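Local coordinates for hypothetical protein BP2299 (Bordetella pertussis Tohama I, PDB 2FQP), which is of unknown function but carries a cupin domain, a double-stranded beta-helix that binds a zinc ion through histidines, at residues F25-E30 with V79-T85; E30-H36 with E73-V79; T47-L51 with T60-T64. All coordinates share one frame; numbering follows the deposited sequence.

Contact 1 (F25-E30 with V79-T85); sequences FPPGGE and VINPSDT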
ATOM      1  N   PHE A  25     -11.122  -8.662   5.191  1.00 11.95           N
ATOM      2  CA  PHE A  25     -12.458  -8.650   5.755  1.00 11.26           C
ATOM      3  C   PHE A  25     -13.350  -9.638   5.074  1.00 12.24           C
ATOM      4  O   PHE A  25     -13.581  -9.513   3.903  1.00 11.06           O
ATOM      5  CB  PHE A  25     -13.098  -7.260   5.576  1.00 10.28           C
ATOM      6  CG  PHE A  25     -12.482  -6.182   6.408  1.00 11.25           C
ATOM      7  CD1 PHE A  25     -11.204  -5.666   6.100  1.00 11.88           C
ATOM      8  CD2 PHE A  25     -13.188  -5.605   7.456  1.00  6.94           C
ATOM      9  CE1 PHE A  25     -10.646  -4.681   6.841  1.00 13.12           C
ATOM     10  CE2 PHE A  25     -12.576  -4.583   8.244  1.00  7.47           C
ATOM     11  CZ  PHE A  25     -11.311  -4.152   7.930  1.00 13.07           C
ATOM     12  N   PRO A  26     -13.889 -10.626   5.815  1.00 12.91           N
ATOM     13  CA  PRO A  26     -14.964 -11.422   5.225  1.00 15.05           C
ATOM     14  C   PRO A  26     -16.109 -10.507   4.868  1.00 14.48           C
ATOM     15  O   PRO A  26     -16.201  -9.374   5.407  1.00 15.14           O
ATOM     16  CB  PRO A  26     -15.416 -12.334   6.381  1.00 12.38           C
ATOM     17  CG  PRO A  26     -14.279 -12.440   7.253  1.00 15.64           C
ATOM     18  CD  PRO A  26     -13.593 -11.055   7.187  1.00 13.86           C
ATOM     19  N   PRO A  27     -16.994 -10.951   3.968  1.00 15.96           N
ATOM     20  CA  PRO A  27     -18.269 -10.244   3.817  1.00 14.69           C
ATOM     21  C   PRO A  27     -18.969  -9.974   5.178  1.00 13.70           C
ATOM     22  O   PRO A  27     -19.136 -10.889   6.002  1.00 13.29           O
ATOM     23  CB  PRO A  27     -19.106 -11.239   3.010  1.00 15.77           C
ATOM     24  CG  PRO A  27     -18.103 -11.949   2.186  1.00 15.22           C
ATOM     25  CD  PRO A  27     -16.928 -12.145   3.091  1.00 15.99           C
ATOM     26  N   GLY A  28     -19.336  -8.725   5.428  1.00 10.32           N
ATOM     27  CA  GLY A  28     -19.986  -8.364   6.671  1.00 13.24           C
ATOM     28  C   GLY A  28     -19.035  -8.228   7.848  1.00 12.55           C
ATOM     29  O   GLY A  28     -19.470  -7.969   8.956  1.00 13.46           O
ATOM     30  N   GLY A  29     -17.727  -8.360   7.606  1.00 13.16           N
ATOM     31  CA  GLY A  29     -16.768  -8.539   8.676  1.00 11.02           C
ATOM     32  C   GLY A  29     -16.384  -7.206   9.292  1.00 11.12           C
ATOM     33  O   GLY A  29     -16.617  -6.160   8.701  1.00 12.69           O
ATOM     34  N   GLU A  30     -15.779  -7.262  10.472  1.00 11.57           N
ATOM     35  CA  GLU A  30     -15.319  -6.041  11.179  1.00 11.35           C
ATOM     36  C   GLU A  30     -14.007  -6.209  11.960  1.00 11.54           C
ATOM     37  O   GLU A  30     -13.614  -7.304  12.327  1.00 10.53           O
ATOM     38  CB  GLU A  30     -16.402  -5.551  12.152  1.00 11.57           C
ATOM     39  CG  GLU A  30     -16.582  -6.485  13.343  1.00 12.94           C
ATOM     40  CD  GLU A  30     -17.707  -6.071  14.294  1.00 13.52           C
ATOM     41  OE1 GLU A  30     -18.354  -5.013  14.062  1.00 14.02           O
ATOM     42  OE2 GLU A  30     -17.943  -6.845  15.240  1.00 13.55           O
ATOM     43  N   VAL A  79     -14.274  -0.740  12.111  1.00 10.58           N
ATOM     44  CA  VAL A  79     -14.378  -0.681  10.678  1.00 10.22           C
ATOM     45  C   VAL A  79     -15.066  -1.938  10.191  1.00  9.86           C
ATOM     46  O   VAL A  79     -14.661  -3.003  10.555  1.00 11.77           O
ATOM     47  CB  VAL A  79     -12.976  -0.662  10.026  1.00  9.87           C
ATOM     48  CG1 VAL A  79     -13.065  -0.673   8.514  1.00  9.66           C
ATOM     49  CG2 VAL A  79     -12.220   0.566  10.465  1.00 11.27           C
ATOM     50  N   ILE A  80     -16.041  -1.770   9.325  1.00 10.01           N
ATOM     51  CA  ILE A  80     -16.909  -2.831   8.870  1.00 11.22           C
ATOM     52  C   ILE A  80     -16.896  -2.894   7.350  1.00 10.21           C
ATOM     53  O   ILE A  80     -16.930  -1.866   6.666  1.00 11.11           O
ATOM     54  CB  ILE A  80     -18.377  -2.608   9.351  1.00 11.92           C
ATOM     55  CG1 ILE A  80     -18.497  -2.757  10.869  1.00 17.79           C
ATOM     56  CG2 ILE A  80     -19.358  -3.591   8.701  1.00 13.78           C
ATOM     57  CD1 ILE A  80     -19.782  -2.137  11.414  1.00 15.12           C
ATOM     58  N   ASN A  81     -16.876  -4.108   6.811  1.00 10.43           N
ATOM     59  CA  ASN A  81     -17.048  -4.365   5.389  1.00 11.80           C
ATOM     60  C   ASN A  81     -18.534  -4.692   5.123  1.00 12.57           C
ATOM     61  O   ASN A  81     -18.969  -5.807   5.412  1.00 12.80           O
ATOM     62  CB  ASN A  81     -16.211  -5.572   4.975  1.00 13.28           C
ATOM     63  CG  ASN A  81     -16.436  -5.973   3.554  1.00  6.78           C
ATOM     64  OD1 ASN A  81     -16.910  -5.179   2.726  1.00 10.92           O
ATOM     65  ND2 ASN A  81     -16.078  -7.224   3.233  1.00  9.12           N
ATOM     66  N   PRO A  82     -19.287  -3.741   4.566  1.00 12.70           N
ATOM     67  CA  PRO A  82     -20.729  -3.957   4.416  1.00 13.57           C
ATOM     68  C   PRO A  82     -21.106  -4.751   3.153  1.00 17.75           C
ATOM     69  O   PRO A  82     -22.297  -4.957   2.882  1.00 19.34           O
ATOM     70  CB  PRO A  82     -21.253  -2.541   4.298  1.00 15.93           C
ATOM     71  CG  PRO A  82     -20.176  -1.817   3.541  1.00 16.33           C
ATOM     72  CD  PRO A  82     -18.878  -2.400   4.064  1.00 10.95           C
ATOM     73  N   SER A  83     -20.113  -5.177   2.385  1.00 16.19           N
ATOM     74  CA  SER A  83     -20.349  -5.819   1.102  1.00 14.63           C
ATOM     75  C   SER A  83     -20.450  -7.340   1.227  1.00 15.48           C
ATOM     76  O   SER A  83     -20.156  -7.912   2.257  1.00 15.47           O
ATOM     77  CB  SER A  83     -19.251  -5.455   0.112  1.00 16.31           C
ATOM     78  OG  SER A  83     -19.306  -4.075  -0.211  1.00 18.59           O
ATOM     79  N   ASP A  84     -20.833  -7.975   0.113  1.00 17.06           N
ATOM     80  CA  ASP A  84     -21.047  -9.406   0.034  1.00 18.21           C
ATOM     81  C   ASP A  84     -19.785 -10.175  -0.369  1.00 18.08           C
ATOM     82  O   ASP A  84     -19.847 -11.390  -0.585  1.00 16.85           O
ATOM     83  CB  ASP A  84     -22.132  -9.699  -1.005  1.00 19.25           C
ATOM     84  CG  ASP A  84     -23.517  -9.253  -0.551  1.00 32.05           C
ATOM     85  OD1 ASP A  84     -23.808  -9.325   0.668  1.00 44.05           O
ATOM     86  OD2 ASP A  84     -24.318  -8.844  -1.426  1.00 47.60           O
ATOM     87  N   THR A  85     -18.662  -9.462  -0.494  1.00 14.54           N
ATOM     88  CA  THR A  85     -17.424 -10.012  -0.922  1.00 14.87           C
ATOM     89  C   THR A  85     -16.314  -9.486  -0.025  1.00 16.60           C
ATOM     90  O   THR A  85     -16.472  -8.459   0.657  1.00 17.14           O
ATOM     91  CB  THR A  85     -17.112  -9.583  -2.382  1.00 17.76           C
ATOM     92  OG1 THR A  85     -17.238  -8.153  -2.503  1.00 19.71           O
ATOM     93  CG2 THR A  85     -18.071 -10.268  -3.339  1.00 19.34           C
TER

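Contact 2 (E30-H36 with E73-V79); sequences ETGWHRH and EGVEHNV. With ZN (zinc ion), chain E.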
ATOM      1  N   GLU A  30     -15.779  -7.262  10.472  1.00 11.57           N
ATOM      2  CA  GLU A  30     -15.319  -6.041  11.179  1.00 11.35           C
ATOM      3  C   GLU A  30     -14.007  -6.209  11.960  1.00 11.54           C
ATOM      4  O   GLU A  30     -13.614  -7.304  12.327  1.00 10.53           O
ATOM      5  CB  GLU A  30     -16.402  -5.551  12.152  1.00 11.57           C
ATOM      6  CG  GLU A  30     -16.582  -6.485  13.343  1.00 12.94           C
ATOM      7  CD  GLU A  30     -17.707  -6.071  14.294  1.00 13.52           C
ATOM      8  OE1 GLU A  30     -18.354  -5.013  14.062  1.00 14.02           O
ATOM      9  OE2 GLU A  30     -17.943  -6.845  15.240  1.00 13.55           O
ATOM     10  N   THR A  31     -13.364  -5.089  12.273  1.00 10.70           N
ATOM     11  CA  THR A  31     -12.155  -5.090  13.106  1.00 12.38           C
ATOM     12  C   THR A  31     -12.366  -5.292  14.586  1.00 13.16           C
ATOM     13  O   THR A  31     -11.456  -5.807  15.276  1.00 13.81           O
ATOM     14  CB  THR A  31     -11.356  -3.772  12.972  1.00 15.10           C
ATOM     15  OG1 THR A  31     -12.244  -2.672  13.177  1.00  9.75           O
ATOM     16  CG2 THR A  31     -10.733  -3.678  11.611  1.00 12.92           C
ATOM     17  N   GLY A  32     -13.518  -4.833  15.074  1.00 11.36           N
ATOM     18  CA  GLY A  32     -13.728  -4.527  16.494  1.00 13.94           C
ATOM     19  C   GLY A  32     -13.161  -3.150  16.758  1.00 11.79           C
ATOM     20  O   GLY A  32     -12.347  -2.633  15.971  1.00 12.74           O
ATOM     21  N   TRP A  33     -13.601  -2.533  17.832  1.00 11.51           N
ATOM     22  CA  TRP A  33     -13.086  -1.228  18.193  1.00 11.71           C
ATOM     23  C   TRP A  33     -11.597  -1.332  18.508  1.00 12.84           C
ATOM     24  O   TRP A  33     -11.155  -2.267  19.140  1.00 13.56           O
ATOM     25  CB  TRP A  33     -13.816  -0.689  19.413  1.00 12.22           C
ATOM     26  CG  TRP A  33     -13.693   0.795  19.572  1.00 15.68           C
ATOM     27  CD1 TRP A  33     -12.730   1.479  20.260  1.00 21.93           C
ATOM     28  CD2 TRP A  33     -14.583   1.779  19.035  1.00 15.47           C
ATOM     29  NE1 TRP A  33     -12.964   2.843  20.181  1.00 16.73           N
ATOM     30  CE2 TRP A  33     -14.114   3.045  19.457  1.00 19.14           C
ATOM     31  CE3 TRP A  33     -15.749   1.712  18.281  1.00 18.91           C
ATOM     32  CZ2 TRP A  33     -14.745   4.228  19.099  1.00 23.06           C
ATOM     33  CZ3 TRP A  33     -16.393   2.922  17.936  1.00 18.13           C
ATOM     34  CH2 TRP A  33     -15.879   4.138  18.343  1.00 16.70           C
ATOM     35  N   HIS A  34     -10.859  -0.315  18.122  1.00 12.98           N
ATOM     36  CA  HIS A  34      -9.435  -0.205  18.389  1.00 13.05           C
ATOM     37  C   HIS A  34      -9.003   1.271  18.344  1.00 14.02           C
ATOM     38  O   HIS A  34      -9.710   2.132  17.796  1.00 13.02           O
ATOM     39  CB  HIS A  34      -8.636  -1.052  17.386  1.00 14.74           C
ATOM     40  CG  HIS A  34      -8.840  -0.669  15.957  1.00 12.02           C
ATOM     41  ND1 HIS A  34      -9.979  -1.027  15.268  1.00 10.30           N
ATOM     42  CD2 HIS A  34      -8.071   0.032  15.084  1.00 16.01           C
ATOM     43  CE1 HIS A  34      -9.892  -0.580  14.021  1.00 12.18           C
ATOM     44  NE2 HIS A  34      -8.741   0.049  13.879  1.00 11.84           N
ATOM     45  N   ARG A  35      -7.833   1.547  18.905  1.00 14.39           N
ATOM     46  CA  ARG A  35      -7.246   2.875  18.880  1.00 16.79           C
ATOM     47  C   ARG A  35      -5.940   2.785  18.085  1.00 16.83           C
ATOM     48  O   ARG A  35      -5.122   1.934  18.386  1.00 17.55           O
ATOM     49  CB  ARG A  35      -6.911   3.366  20.283  1.00 16.94           C
ATOM     50  CG  ARG A  35      -6.257   4.748  20.301  1.00 23.77           C
ATOM     51  CD  ARG A  35      -5.966   5.258  21.720  1.00 22.08           C
ATOM     52  NE  ARG A  35      -5.730   6.701  21.720  1.00 30.74           N
ATOM     53  CZ  ARG A  35      -4.617   7.298  21.301  1.00 34.65           C
ATOM     54  NH1 ARG A  35      -3.598   6.586  20.833  1.00 31.45           N
ATOM     55  NH2 ARG A  35      -4.523   8.633  21.352  1.00 36.96           N
ATOM     56  N   HIS A  36      -5.729   3.685  17.141  1.00 14.39           N
ATOM     57  CA  HIS A  36      -4.473   3.710  16.399  1.00 12.71           C
ATOM     58  C   HIS A  36      -3.426   4.431  17.193  1.00 15.36           C
ATOM     59  O   HIS A  36      -3.576   5.614  17.457  1.00 12.53           O
ATOM     60  CB  HIS A  36      -4.660   4.389  15.070  1.00 16.25           C
ATOM     61  CG  HIS A  36      -5.316   3.501  14.090  1.00 10.51           C
ATOM     62  ND1 HIS A  36      -4.604   2.608  13.318  1.00 12.26           N
ATOM     63  CD2 HIS A  36      -6.627   3.277  13.832  1.00 16.95           C
ATOM     64  CE1 HIS A  36      -5.456   1.891  12.605  1.00 16.50           C
ATOM     65  NE2 HIS A  36      -6.688   2.285  12.895  1.00 13.75           N
ATOM     66  N   GLU A  73      -2.214   9.372  14.247  1.00 12.22           N
ATOM     67  CA  GLU A  73      -2.280   8.737  15.559  1.00 13.77           C
ATOM     68  C   GLU A  73      -3.526   9.250  16.305  1.00 15.29           C
ATOM     69  O   GLU A  73      -3.797  10.476  16.303  1.00 12.95           O
ATOM     70  CB  GLU A  73      -1.024   9.079  16.364  1.00 13.87           C
ATOM     71  CG  GLU A  73      -0.961   8.529  17.785  1.00 16.17           C
ATOM     72  CD  GLU A  73       0.371   8.853  18.439  1.00 18.59           C
ATOM     73  OE1 GLU A  73       1.316   9.223  17.708  1.00 20.18           O
ATOM     74  OE2 GLU A  73       0.470   8.729  19.682  1.00 21.11           O
ATOM     75  N   GLY A  74      -4.271   8.324  16.926  1.00 14.54           N
ATOM     76  CA  GLY A  74      -5.353   8.669  17.839  1.00 15.46           C
ATOM     77  C   GLY A  74      -6.741   8.310  17.336  1.00 14.03           C
ATOM     78  O   GLY A  74      -7.694   8.363  18.084  1.00 14.14           O
ATOM     79  N   VAL A  75      -6.851   7.908  16.074  1.00 13.75           N
ATOM     80  CA  VAL A  75      -8.123   7.432  15.540  1.00 13.49           C
ATOM     81  C   VAL A  75      -8.662   6.308  16.403  1.00 13.16           C
ATOM     82  O   VAL A  75      -7.943   5.385  16.745  1.00 14.86           O
ATOM     83  CB  VAL A  75      -7.951   6.957  14.061  1.00 14.66           C
ATOM     84  CG1 VAL A  75      -9.177   6.247  13.576  1.00 17.17           C
ATOM     85  CG2 VAL A  75      -7.618   8.167  13.186  1.00 13.09           C
ATOM     86  N   GLU A  76      -9.923   6.419  16.775  1.00 13.48           N
ATOM     87  CA  GLU A  76     -10.646   5.359  17.516  1.00 15.79           C
ATOM     88  C   GLU A  76     -11.845   5.025  16.700  1.00 15.38           C
ATOM     89  O   GLU A  76     -12.639   5.902  16.379  1.00 15.99           O
ATOM     90  CB  GLU A  76     -11.082   5.815  18.902  1.00 14.71           C
ATOM     91  CG  GLU A  76      -9.937   6.117  19.844  1.00 24.31           C
ATOM     92  CD  GLU A  76     -10.277   5.836  21.325  1.00 24.71           C
ATOM     93  OE1 GLU A  76     -11.321   5.183  21.648  1.00 26.63           O
ATOM     94  OE2 GLU A  76      -9.470   6.279  22.164  1.00 34.04           O
ATOM     95  N   HIS A  77     -11.970   3.761  16.314  1.00 13.17           N
ATOM     96  CA  HIS A  77     -13.102   3.329  15.514  1.00 12.83           C
ATOM     97  C   HIS A  77     -13.246   1.814  15.397  1.00 11.85           C
ATOM     98  O   HIS A  77     -12.386   1.065  15.832  1.00 12.28           O
ATOM     99  CB  HIS A  77     -12.995   3.918  14.096  1.00 16.50           C
ATOM    100  CG  HIS A  77     -11.787   3.473  13.328  1.00 13.73           C
ATOM    101  ND1 HIS A  77     -11.475   4.015  12.097  1.00 11.97           N
ATOM    102  CD2 HIS A  77     -10.818   2.569  13.597  1.00 17.22           C
ATOM    103  CE1 HIS A  77     -10.385   3.443  11.627  1.00 19.84           C
ATOM    104  NE2 HIS A  77      -9.953   2.570  12.516  1.00 23.06           N
ATOM    105  N   ASN A  78     -14.371   1.415  14.805  1.00  9.37           N
ATOM    106  CA  ASN A  78     -14.652   0.084  14.374  1.00  9.43           C
ATOM    107  C   ASN A  78     -14.842   0.191  12.858  1.00 11.88           C
ATOM    108  O   ASN A  78     -15.475   1.108  12.370  1.00 11.35           O
ATOM    109  CB  ASN A  78     -15.893  -0.511  15.029  1.00 11.12           C
ATOM    110  CG  ASN A  78     -16.206  -1.934  14.508  1.00 14.23           C
ATOM    111  OD1 ASN A  78     -15.298  -2.717  14.310  1.00 14.72           O
ATOM    112  ND2 ASN A  78     -17.501  -2.228  14.252  1.00 15.57           N
ATOM    113  N   VAL A  79     -14.274  -0.740  12.111  1.00 10.58           N
ATOM    114  CA  VAL A  79     -14.378  -0.681  10.678  1.00 10.22           C
ATOM    115  C   VAL A  79     -15.066  -1.938  10.191  1.00  9.86           C
ATOM    116  O   VAL A  79     -14.661  -3.003  10.555  1.00 11.77           O
ATOM    117  CB  VAL A  79     -12.976  -0.662  10.026  1.00  9.87           C
ATOM    118  CG1 VAL A  79     -13.065  -0.673   8.514  1.00  9.66           C
ATOM    119  CG2 VAL A  79     -12.220   0.566  10.465  1.00 11.27           C
TER
HETATM  120 ZN    ZN E 100      -8.218   1.104  12.236  1.00 22.09          ZN
HETATM  121  O   HOH W   1      -1.280   8.418  21.428  1.00 24.61           O
HETATM  122  O   HOH W   2      -6.887  -0.779  11.601  1.00 31.37           O
HETATM  123  O   HOH W   3      -9.276  -0.522  11.064  1.00 21.41           O
HETATM  124  O   HOH W   4      -7.785   1.367  10.265  1.00 16.44           O

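Contact 3 (T47-L51 with T60-T64); sequences TGPLL and TSQLT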
ATOM      1  N   THR A  47     -11.628  -2.155  -4.388  1.00 11.33           N
ATOM      2  CA  THR A  47     -12.451  -0.945  -4.541  1.00 12.59           C
ATOM      3  C   THR A  47     -13.804  -1.251  -3.947  1.00 12.59           C
ATOM      4  O   THR A  47     -14.459  -2.252  -4.327  1.00 11.63           O
ATOM      5  CB  THR A  47     -12.579  -0.567  -6.002  1.00 14.90           C
ATOM      6  OG1 THR A  47     -11.273  -0.238  -6.496  1.00 13.56           O
ATOM      7  CG2 THR A  47     -13.554   0.614  -6.204  1.00 18.71           C
ATOM      8  N   GLY A  48     -14.241  -0.427  -3.015  1.00  8.91           N
ATOM      9  CA  GLY A  48     -15.522  -0.675  -2.368  1.00 12.93           C
ATOM     10  C   GLY A  48     -15.735   0.180  -1.153  1.00 12.89           C
ATOM     11  O   GLY A  48     -14.785   0.836  -0.703  1.00 14.32           O
ATOM     12  N   PRO A  49     -16.965   0.173  -0.613  1.00 12.94           N
ATOM     13  CA  PRO A  49     -17.288   0.950   0.592  1.00 13.04           C
ATOM     14  C   PRO A  49     -16.749   0.274   1.872  1.00 13.81           C
ATOM     15  O   PRO A  49     -16.661  -0.970   1.958  1.00 13.02           O
ATOM     16  CB  PRO A  49     -18.828   0.956   0.585  1.00 14.04           C
ATOM     17  CG  PRO A  49     -19.190  -0.356  -0.015  1.00 15.25           C
ATOM     18  CD  PRO A  49     -18.139  -0.556  -1.122  1.00 14.32           C
ATOM     19  N   LEU A  50     -16.380   1.092   2.851  1.00 12.91           N
ATOM     20  CA  LEU A  50     -16.195   0.638   4.207  1.00 13.77           C
ATOM     21  C   LEU A  50     -17.124   1.459   5.065  1.00 16.48           C
ATOM     22  O   LEU A  50     -17.426   2.607   4.722  1.00 13.49           O
ATOM     23  CB  LEU A  50     -14.755   0.831   4.686  1.00 15.58           C
ATOM     24  CG  LEU A  50     -13.719  -0.177   4.161  1.00 15.36           C
ATOM     25  CD1 LEU A  50     -12.439   0.107   4.856  1.00 16.99           C
ATOM     26  CD2 LEU A  50     -14.119  -1.614   4.317  1.00 17.81           C
ATOM     27  N   LEU A  51     -17.587   0.859   6.162  1.00 12.82           N
ATOM     28  CA  LEU A  51     -18.467   1.545   7.077  1.00 15.48           C
ATOM     29  C   LEU A  51     -17.617   1.835   8.297  1.00 14.10           C
ATOM     30  O   LEU A  51     -17.068   0.905   8.902  1.00 14.23           O
ATOM     31  CB  LEU A  51     -19.672   0.665   7.409  1.00 13.72           C
ATOM     32  CG  LEU A  51     -20.667   1.211   8.434  1.00 18.46           C
ATOM     33  CD1 LEU A  51     -21.187   2.553   8.005  1.00 23.70           C
ATOM     34  CD2 LEU A  51     -21.822   0.237   8.600  1.00 25.99           C
ATOM     35  N   THR A  60     -20.350   5.919   5.540  1.00 14.85           N
ATOM     36  CA  THR A  60     -19.851   5.120   4.440  1.00 15.68           C
ATOM     37  C   THR A  60     -18.722   5.866   3.774  1.00 17.73           C
ATOM     38  O   THR A  60     -18.883   7.039   3.393  1.00 17.36           O
ATOM     39  CB  THR A  60     -20.960   4.879   3.425  1.00 15.62           C
ATOM     40  OG1 THR A  60     -22.040   4.180   4.061  1.00 20.94           O
ATOM     41  CG2 THR A  60     -20.429   4.057   2.262  1.00 14.49           C
ATOM     42  N   SER A  61     -17.558   5.213   3.657  1.00 18.01           N
ATOM     43  CA  SER A  61     -16.414   5.802   2.959  1.00 18.25           C
ATOM     44  C   SER A  61     -16.068   4.951   1.728  1.00 16.12           C
ATOM     45  O   SER A  61     -16.036   3.743   1.819  1.00 15.36           O
ATOM     46  CB  SER A  61     -15.215   5.908   3.899  1.00 19.89           C
ATOM     47  OG  SER A  61     -14.087   6.383   3.207  1.00 25.89           O
ATOM     48  N   GLN A  62     -15.853   5.592   0.578  1.00 14.92           N
ATOM     49  CA  GLN A  62     -15.634   4.879  -0.673  1.00 14.67           C
ATOM     50  C   GLN A  62     -14.151   4.751  -0.939  1.00 15.75           C
ATOM     51  O   GLN A  62     -13.474   5.750  -1.096  1.00 14.62           O
ATOM     52  CB  GLN A  62     -16.249   5.626  -1.850  1.00 15.12           C
ATOM     53  CG  GLN A  62     -17.712   5.708  -1.817  1.00 16.53           C
ATOM     54  CD  GLN A  62     -18.390   4.378  -1.967  1.00 15.26           C
ATOM     55  OE1 GLN A  62     -17.851   3.445  -2.589  1.00 21.45           O
ATOM     56  NE2 GLN A  62     -19.586   4.264  -1.385  1.00 20.56           N
ATOM     57  N   LEU A  63     -13.646   3.532  -0.920  1.00 12.93           N
ATOM     58  CA  LEU A  63     -12.240   3.313  -1.157  1.00 11.77           C
ATOM     59  C   LEU A  63     -11.994   2.856  -2.607  1.00 13.69           C
ATOM     60  O   LEU A  63     -12.820   2.157  -3.199  1.00 13.36           O
ATOM     61  CB  LEU A  63     -11.712   2.281  -0.177  1.00 12.34           C
ATOM     62  CG  LEU A  63     -11.252   2.801   1.173  1.00 14.87           C
ATOM     63  CD1 LEU A  63     -12.398   3.480   1.913  1.00 15.87           C
ATOM     64  CD2 LEU A  63     -10.658   1.673   1.996  1.00 13.93           C
ATOM     65  N   THR A  64     -10.841   3.223  -3.151  1.00 12.64           N
ATOM     66  CA  THR A  64     -10.449   2.799  -4.490  1.00 12.57           C
ATOM     67  C   THR A  64      -9.161   2.027  -4.376  1.00 13.21           C
ATOM     68  O   THR A  64      -8.194   2.507  -3.748  1.00  9.78           O
ATOM     69  CB  THR A  64     -10.234   4.000  -5.397  1.00 14.98           C
ATOM     70  OG1 THR A  64     -11.452   4.726  -5.452  1.00 13.55           O
ATOM     71  CG2 THR A  64      -9.853   3.592  -6.787  1.00 14.44           C
TER

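Contact 1 (F25-E30 with V79-T85)
N81 reaches across to F25 and P26 and ties the loop after strand 18-25 to the end of strand 76-80. Its CB packs against CB of F25 at 3.6 Å. With CG anti to the backbone N (chi1 175°), the amide is carried past F25 toward the P26 carbonyl. The amide plane stands almost perpendicular to the F25 ring. At the tip, N81 ND2 donates to P26 O at 3.1 Å, from above the carbonyl plane, and to T85 O at 2.9 Å, in the plane of its own amide. N81 OD1 accepts from S83 N at 3.2 Å, which forms an Asx turn. These bonds fix the rotation of the amide.

P26 O also takes G29 N on its other face, within a type II turn from P26 to G29. At the last residue of the turn, G29 O accepts from N81 N at 2.8 Å, nearly straight. The F25 ring meets V79 O edge-on, and its CZ touches V79 CG1 at 3.9 Å. CB of E30 lies beside I80 CG1.

Around the contact, F25 and N81 both pack on F87 of strand 87-94, while V79 and I80 rest on strand 48-54.

Contact 2 (E30-H36 with E73-V79)
H34, H36 and H77 bring their NE2 atoms together on one zinc ion. H34 and H77, an antiparallel hydrogen-bonded pair, both hold CG between the backbone N and the carbonyl carbon (chi1 60° and 62°), which turns both rings toward the metal. NE2 of H34 and of H36 bind zinc at 2.0 Å, and H77 NE2 binds at 2.3 Å. The H77 ring is held between V79 CG2 over one face and V75 CG1 over the other. H34 ND1 donates to G32 O at 2.9 Å, in its ring plane, which, with the zinc bond at NE2, fixes the rotation of the ring.

On the side of E76, away from the zinc, W33 has CG anti to the backbone N (chi1 -160°), which lays one ring face over the backbone of E76 and H77. H77 CA makes a CH-pi contact 3.9 Å from the centroid of the six-membered ring. W33 NE1 donates almost straight to E76 OE1 at 3.2 Å. N78 ND2 donates to E30 OE1 at 2.9 Å and also bonds E53.

Because H34 ND1 donates its N-H to G32 O, NE2 can give its lone pair to the zinc. Three waters complete a six-ligand shell, at positions another ligand could probably take.

Contact 3 (T47-L51 with T60-T64)
This is an antiparallel strand pairing within the hairpin of strands 48-54 and 57-63, at the edge of the four-stranded sheet. T47-L51 and T60-T64 pair where the hairpin strands are farthest along the chain from their connecting turn. The pairs G48 with L63 and L50 with S61 are hydrogen-bonded. The pairs P49 with Q62 and L51 with T60 are non-hydrogen-bonded. S61 N donates to L50 O at 2.8 Å, nearly straight, and L50 N returns a bond to S61 O at 2.9 Å. At the other pair, L63 N meets G48 O from above the carbonyl plane, and G48 N donates to L63 O at 3.0 Å. The N-to-C directions of the short segments lie 146° apart, so the strands are antiparallel but twisted. P49 has no N-H to give, but it sits at a non-hydrogen-bonded position, where none is needed for this pairing. Its CA makes a CA-H...O contact with S61 O, which also accepts from L50 N.

L50 and L63 are buried on the face they share with S61, and L50 CD1 touches L63 CD2 at 3.7 Å as the side chains cross. Both leucines also pack on F87 of strand 87-94. On the other face, P49 CB touches T60 CG2 at 3.9 Å. Q62 bends at chi2 (-66°) and folds its amide back, which brings NE2 to 3.9 Å from P49 CB. T47 OG1 lies beside T64 CA and bonds R65 N.

An antiparallel hairpin with one apolar face turned inward to the facing sheet is in keeping with the double-stranded beta-helix of cupins.

How the contacts relate
From the N terminus, the chain leaves strand 18-25 through F25-E30, where contact 1 opens the widest loop. That loop closes when the chain comes back at V79-T85. Contact 2 lies within it, pairing E30-H36 with E73-V79, and contact 3 lies within both as a local hairpin. None of the loops cross. Contacts 1 and 2 share E30 and V79. Both use strand 76-80, which lies between strands 34-35 and 48-54; the hairpin partner 57-63 follows at the edge. V79 CG1 touches L50 CD1 and L51 N probably bonds I80 O, which joins contact 3 to the other two. Together the contacts tie the zinc site to its sheet and to the loop leading from the facing sheet.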